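Local coordinates for putative hydrogenase expression/formation protein hupG (PDB 2QSI), which is of unknown function but, as a thioredoxin-like member of the HupG/HyaE family, probably assists in the expression or formation of a hydrogenase, at residues 58-61 with 62-66; 73-76 with 77-80; 80-84 with 85-89. All blocks are in the same frame, centred on the assembly; numbering follows the deposited sequence.

Contact 1. Residues 58-61 with 62-66; sequences PELI and NAFPG
N62 closes a helical turn onto P58: its backbone N donates to P58 O at 3.1 Å, and its CB settles close to the carbonyl oxygens of P58 and E59. CG stands anti to the backbone N (chi1 -173°), which leads the carboxamide away from that turn. One residue earlier, I61 uses its backbone more than its side chain here. I61 O receives a weak bond from F64 N at 3.3 Å, and a water 2.7 Å from I61 O lies within hydrogen-bonding distance of F64 O as well. The I61 side chain turns instead to L68 and A70 on strand 68-73. This is the C-terminal end of helix 50-62 in the thioredoxin-like fold, where i to i+3 bonds tie the last turn to the loop that enters strand 68-73. L60 O takes part with a bond from A63 N at 3.1 Å. The same oxygen lies at the edge of the F64 ring, 3.4 Å from F64 CD2 and near the ring plane. The L60 and F64 side chains run side by side in the same direction, with L60 CD1 in the ring plane and 3.9 Å from F64 CE2. The second subunit covers this pair, its I118 packing on L60 and its L122 on F64.

Contact 2. Residues 73-76 with 77-80; sequences VAAE and AERG
A77 meets the preceding residues twice: A77 CB packs 3.8 Å from V73 CG1, and A77 N donates to A74 O at 2.9 Å. A second i to i+3 bond follows at once, E78 N to A75 O at 3.2 Å, and these two consecutive bonds mark the turn by which the chain leaves the strand. The E78 side chain doubles back over this turn. With CG beside its own backbone N (chi1 -69°) and the chain extended beyond it, E78 CG lies 3.3 Å from A75 O and E78 OE2 comes within 3.6 Å of A75 CA. Each carboxylate oxygen then has its own partner: OE2 accepts from a water at 2.8 Å that also donates to V73 O, while OE1 is hydrogen-bonded to O2 of a bound dithiothreitol, probably from the crystallisation liquor. With an alanine here, that water would probably lose one of its acceptors and the dithiothreitol hydroxyl its carboxylate mate. Further along, a second water donates to A75 O and accepts from R79 N at 3.0 Å, linking the turn to the backbone N-H of R79 in the helix. Behind this shell, backbone bonds of V73 with F39 and of A74 with V20 fix the end of strand 68-73 between its neighbours in the sheet. The arrangement is a strand-to-helix turn of the thioredoxin-like fold, passing from strand 68-73 into helix 78-85 and placing E78 in the pocket that holds the dithiothreitol.

Contact 3. Residues 80-84 with 85-89; sequences GLMAR and FGVAV
R84 and F85 lie side by side in the last turn of helix 78-85, whose end resembles a Schellman motif. G86 has positive phi, V87 N donates to M82 O at 2.8 Å in the 6→1 bond, and M82 CB meets V87 CB at 4.0 Å. The motif is incomplete, since G86 N turns to M82 O in a weak bond and stays 3.7 Å from A83 O. R84, extended from CG to NE, runs across one face of the F85 ring. Its CG makes a CH-pi contact almost exactly on the ring normal, 4.0 Å from the centroid, and NE reaches F85 CZ at 3.3 Å. The guanidinium plane is inclined 29° to the ring, and its ends form salt bridges with D26 and with E99 of the second subunit. L81 lies alongside F85 and points the same way, its CD2 4.0 Å from F85 CE2, and both face the core, F85 reaching L38 and V96. M82, a selenomethionine, crosses V87 at about a right angle. The chain bends at chi3 (76°), about the CG-SE bond, and leaves M82 CE 3.4 Å from A88 O.

How the contacts relate
Along the chain the three contacts follow in series, and none nests in or crosses another. Contact 1 closes the exit of helix 50-62, from which the loop leads into strand 68-73. Contact 2 takes up the far end of that strand and leads the chain into helix 78-85. Contact 3 starts on G80, which contact 2 also holds, and closes the other end of the same helix before strand 92-106. Contacts 2 and 3 touch through V73 CG1 and L81 CD1 and both contribute to the dithiothreitol pocket. Contact 1 lies about 24 Å from contact 2 and 23 Å from contact 3, centre to centre; contacts 1 and 3 both meet the second subunit.

Contact 1. Residues 58-61 with 62-66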
loop_
_atom_site.group_PDB
_atom_site.type_symbol
_atom_site.label_atom_id
_atom_site.label_comp_id
_atom_site.label_asym_id
_atom_site.label_seq_id
_atom_site.Cartn_x
_atom_site.Cartn_y
_atom_site.Cartn_z
ATOM N N PRO A 58 -22.066 2.195 -5.899
ATOM C CA PRO A 58 -21.841 1.328 -7.065
ATOM C C PRO A 58 -21.842 2.101 -8.390
ATOM O O PRO A 58 -21.123 1.722 -9.297
ATOM C CB PRO A 58 -23.002 0.313 -7.002
ATOM C CG PRO A 58 -23.851 0.718 -5.925
ATOM C CD PRO A 58 -23.225 1.769 -5.117
ATOM N N GLU A 59 -22.557 3.219 -8.467
ATOM C CA GLU A 59 -22.568 4.074 -9.687
ATOM C C GLU A 59 -21.232 4.767 -9.842
ATOM O O GLU A 59 -20.695 4.871 -10.948
ATOM C CB GLU A 59 -23.674 5.127 -9.654
ATOM C CG GLU A 59 -25.080 4.540 -9.751
ATOM C CD GLU A 59 -25.617 4.361 -11.158
ATOM O OE1 GLU A 59 -24.852 4.253 -12.121
ATOM O OE2 GLU A 59 -26.842 4.251 -11.277
ATOM N N LEU A 60 -20.658 5.185 -8.706
ATOM C CA LEU A 60 -19.310 5.788 -8.703
ATOM C C LEU A 60 -18.227 4.821 -9.151
ATOM O O LEU A 60 -17.365 5.180 -9.964
ATOM C CB LEU A 60 -18.958 6.272 -7.307
ATOM C CG LEU A 60 -17.791 7.211 -7.099
ATOM C CD1 LEU A 60 -17.692 8.335 -8.173
ATOM C CD2 LEU A 60 -17.943 7.808 -5.659
ATOM N N ILE A 61 -18.263 3.614 -8.623
ATOM C CA ILE A 61 -17.312 2.571 -9.032
ATOM C C ILE A 61 -17.409 2.354 -10.562
ATOM O O ILE A 61 -16.413 2.243 -11.274
ATOM C CB ILE A 61 -17.574 1.244 -8.302
ATOM C CG1 ILE A 61 -17.323 1.391 -6.789
ATOM C CG2 ILE A 61 -16.716 0.089 -8.857
ATOM C CD1 ILE A 61 -15.992 2.076 -6.393
ATOM N N ASN A 62 -18.644 2.297 -11.050
ATOM C CA ASN A 62 -18.901 1.982 -12.451
ATOM C C ASN A 62 -18.400 3.076 -13.388
ATOM O O ASN A 62 -18.169 2.834 -14.573
ATOM C CB ASN A 62 -20.393 1.736 -12.680
ATOM C CG ASN A 62 -20.692 1.231 -14.078
ATOM O OD1 ASN A 62 -21.257 1.949 -14.903
ATOM N ND2 ASN A 62 -20.313 -0.012 -14.351
ATOM N N ALA A 63 -18.233 4.279 -12.850
ATOM C CA ALA A 63 -17.953 5.453 -13.669
ATOM C C ALA A 63 -16.475 5.529 -14.037
ATOM O O ALA A 63 -16.057 6.414 -14.783
ATOM C CB ALA A 63 -18.389 6.719 -12.947
ATOM N N PHE A 64 -15.690 4.596 -13.509
ATOM C CA PHE A 64 -14.267 4.530 -13.815
ATOM C C PHE A 64 -13.846 3.110 -14.175
ATOM O O PHE A 64 -13.131 2.453 -13.418
ATOM C CB PHE A 64 -13.439 5.041 -12.634
ATOM C CG PHE A 64 -13.723 6.470 -12.267
ATOM C CD1 PHE A 64 -13.041 7.506 -12.884
ATOM C CD2 PHE A 64 -14.673 6.777 -11.308
ATOM C CE1 PHE A 64 -13.300 8.821 -12.548
ATOM C CE2 PHE A 64 -14.936 8.091 -10.968
ATOM C CZ PHE A 64 -14.249 9.114 -11.589
ATOM N N PRO A 65 -14.292 2.642 -15.336
ATOM C CA PRO A 65 -14.293 1.207 -15.639
ATOM C C PRO A 65 -12.921 0.579 -15.414
ATOM O O PRO A 65 -11.962 0.934 -16.099
ATOM C CB PRO A 65 -14.650 1.170 -17.126
ATOM C CG PRO A 65 -15.455 2.400 -17.345
ATOM C CD PRO A 65 -14.872 3.440 -16.430
ATOM N N GLY A 66 -12.838 -0.344 -14.462
ATOM C CA GLY A 66 -11.662 -1.182 -14.315
ATOM C C GLY A 66 -10.716 -0.673 -13.246
ATOM O O GLY A 66 -9.738 -1.335 -12.902
HETATM O O HOH W 1 -14.137 0.721 -11.519
#

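Contact 2. Residues 73-76 with 77-80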
loop_
_atom_site.group_PDB
_atom_site.type_symbol
_atom_site.label_atom_id
_atom_site.label_comp_id
_atom_site.label_asym_id
_atom_site.label_seq_id
_atom_site.Cartn_x
_atom_site.Cartn_y
_atom_site.Cartn_z
ATOM N N VAL A 73 -17.310 -0.898 5.307
ATOM C CA VAL A 73 -16.668 -1.219 6.566
ATOM C C VAL A 73 -17.711 -1.678 7.589
ATOM O O VAL A 73 -18.698 -0.976 7.855
ATOM C CB VAL A 73 -15.844 -0.005 7.079
ATOM C CG1 VAL A 73 -15.177 -0.293 8.406
ATOM C CG2 VAL A 73 -14.753 0.368 6.030
ATOM N N ALA A 74 -17.492 -2.867 8.140
ATOM C CA ALA A 74 -18.331 -3.401 9.245
ATOM C C ALA A 74 -18.364 -2.410 10.443
ATOM O O ALA A 74 -17.387 -1.696 10.737
ATOM C CB ALA A 74 -17.828 -4.823 9.667
ATOM N N ALA A 75 -19.506 -2.329 11.110
ATOM C CA ALA A 75 -19.701 -1.308 12.155
ATOM C C ALA A 75 -18.635 -1.392 13.267
ATOM O O ALA A 75 -18.088 -0.386 13.712
ATOM C CB ALA A 75 -21.094 -1.452 12.760
ATOM N N GLU A 76 -18.325 -2.602 13.693
ATOM C CA GLU A 76 -17.348 -2.798 14.781
ATOM C C GLU A 76 -15.918 -2.452 14.342
ATOM O O GLU A 76 -15.063 -2.150 15.192
ATOM C CB GLU A 76 -17.414 -4.216 15.383
ATOM C CG GLU A 76 -17.804 -5.334 14.440
ATOM C CD GLU A 76 -19.309 -5.308 14.110
ATOM O OE1 GLU A 76 -19.638 -4.927 12.976
ATOM O OE2 GLU A 76 -20.161 -5.618 14.990
ATOM N N ALA A 77 -15.681 -2.454 13.017
ATOM C CA ALA A 77 -14.376 -2.131 12.415
ATOM C C ALA A 77 -14.137 -0.636 12.199
ATOM O O ALA A 77 -13.001 -0.208 11.900
ATOM C CB ALA A 77 -14.241 -2.848 11.091
ATOM N N GLU A 78 -15.199 0.154 12.335
ATOM C CA GLU A 78 -15.136 1.572 12.027
ATOM C C GLU A 78 -14.027 2.309 12.774
ATOM O O GLU A 78 -13.239 2.994 12.158
ATOM C CB GLU A 78 -16.477 2.251 12.266
ATOM C CG GLU A 78 -17.517 1.809 11.264
ATOM C CD GLU A 78 -18.912 2.248 11.590
ATOM O OE1 GLU A 78 -19.154 2.820 12.688
ATOM O OE2 GLU A 78 -19.783 1.994 10.746
ATOM N N ARG A 79 -13.968 2.176 14.092
ATOM C CA ARG A 79 -13.037 2.986 14.861
ATOM C C ARG A 79 -11.596 2.731 14.424
ATOM O O ARG A 79 -10.840 3.670 14.135
ATOM C CB ARG A 79 -13.206 2.719 16.354
ATOM C CG ARG A 79 -12.428 3.708 17.230
ATOM C CD ARG A 79 -13.180 4.042 18.521
ATOM N NE ARG A 79 -14.487 4.668 18.229
ATOM C CZ ARG A 79 -15.675 4.053 18.191
ATOM N NH1 ARG A 79 -15.796 2.743 18.425
ATOM N NH2 ARG A 79 -16.772 4.760 17.919
ATOM N N GLY A 80 -11.224 1.464 14.367
ATOM C CA GLY A 80 -9.869 1.089 13.993
ATOM C C GLY A 80 -9.521 1.408 12.541
ATOM O O GLY A 80 -8.406 1.813 12.244
HETATM O O HOH W 2 -19.177 1.712 8.072
HETATM O O HOH W 3 -15.984 0.611 15.684
#

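Contact 3. Residues 80-84 with 85-89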
loop_
_atom_site.group_PDB
_atom_site.type_symbol
_atom_site.label_atom_id
_atom_site.label_comp_id
_atom_site.label_asym_id
_atom_site.label_seq_id
_atom_site.Cartn_x
_atom_site.Cartn_y
_atom_site.Cartn_z
ATOM N N GLY A 80 -11.224 1.464 14.367
ATOM C CA GLY A 80 -9.869 1.089 13.993
ATOM C C GLY A 80 -9.521 1.408 12.541
ATOM O O GLY A 80 -8.406 1.813 12.244
ATOM N N LEU A 81 -10.470 1.243 11.628
ATOM C CA LEU A 81 -10.146 1.498 10.229
ATOM C C LEU A 81 -10.129 2.997 9.899
ATOM O O LEU A 81 -9.361 3.459 9.013
ATOM C CB LEU A 81 -11.043 0.661 9.294
ATOM C CG LEU A 81 -10.795 -0.865 9.309
ATOM C CD1 LEU A 81 -11.573 -1.558 8.162
ATOM C CD2 LEU A 81 -9.268 -1.304 9.332
HETATM N N MSE A 82 -10.940 3.773 10.612
HETATM C CA MSE A 82 -10.951 5.207 10.428
HETATM C C MSE A 82 -9.575 5.759 10.833
HETATM O O MSE A 82 -9.009 6.583 10.150
HETATM C CB MSE A 82 -12.050 5.865 11.265
HETATM C CG MSE A 82 -13.432 5.628 10.746
HETATM SE SE MSE A 82 -14.749 6.294 11.982
HETATM C CE MSE A 82 -14.583 8.205 11.626
ATOM N N ALA A 83 -9.075 5.260 11.955
ATOM C CA ALA A 83 -7.747 5.595 12.481
ATOM C C ALA A 83 -6.664 5.190 11.508
ATOM O O ALA A 83 -5.780 5.966 11.182
ATOM C CB ALA A 83 -7.545 4.912 13.838
ATOM N N ARG A 84 -6.744 3.971 11.008
ATOM C CA ARG A 84 -5.721 3.485 10.097
ATOM C C ARG A 84 -5.682 4.260 8.795
ATOM O O ARG A 84 -4.613 4.571 8.290
ATOM C CB ARG A 84 -5.985 2.039 9.783
ATOM C CG ARG A 84 -5.098 1.467 8.713
ATOM C CD ARG A 84 -5.375 0.039 8.606
ATOM N NE ARG A 84 -4.887 -0.501 7.357
ATOM C CZ ARG A 84 -5.033 -1.774 7.023
ATOM N NH1 ARG A 84 -5.643 -2.615 7.855
ATOM N NH2 ARG A 84 -4.613 -2.201 5.857
ATOM N N PHE A 85 -6.852 4.541 8.225
ATOM C CA PHE A 85 -6.908 5.079 6.888
ATOM C C PHE A 85 -7.001 6.601 6.845
ATOM O O PHE A 85 -6.996 7.161 5.784
ATOM C CB PHE A 85 -8.023 4.394 6.089
ATOM C CG PHE A 85 -7.728 2.954 5.759
ATOM C CD1 PHE A 85 -6.685 2.628 4.910
ATOM C CD2 PHE A 85 -8.507 1.927 6.285
ATOM C CE1 PHE A 85 -6.403 1.304 4.609
ATOM C CE2 PHE A 85 -8.239 0.607 5.999
ATOM C CZ PHE A 85 -7.163 0.291 5.173
ATOM N N GLY A 86 -7.085 7.263 7.993
ATOM C CA GLY A 86 -7.148 8.724 8.075
ATOM C C GLY A 86 -8.525 9.337 7.857
ATOM O O GLY A 86 -8.645 10.366 7.234
ATOM N N VAL A 87 -9.565 8.649 8.309
ATOM C CA VAL A 87 -10.955 9.100 8.153
ATOM C C VAL A 87 -11.365 9.752 9.466
ATOM O O VAL A 87 -11.234 9.147 10.521
ATOM C CB VAL A 87 -11.896 7.915 7.837
ATOM C CG1 VAL A 87 -13.339 8.411 7.610
ATOM C CG2 VAL A 87 -11.401 7.158 6.578
ATOM N N ALA A 88 -11.853 10.980 9.374
ATOM C CA ALA A 88 -12.197 11.816 10.531
ATOM C C ALA A 88 -13.623 11.604 10.987
ATOM O O ALA A 88 -13.891 11.525 12.206
ATOM C CB ALA A 88 -11.960 13.299 10.190
ATOM N N VAL A 89 -14.545 11.502 10.026
ATOM C CA VAL A 89 -15.981 11.463 10.318
ATOM C C VAL A 89 -16.731 10.471 9.415
ATOM O O VAL A 89 -16.192 10.009 8.406
ATOM C CB VAL A 89 -16.594 12.883 10.148
ATOM C CG1 VAL A 89 -15.896 13.879 11.061
ATOM C CG2 VAL A 89 -16.540 13.349 8.684
#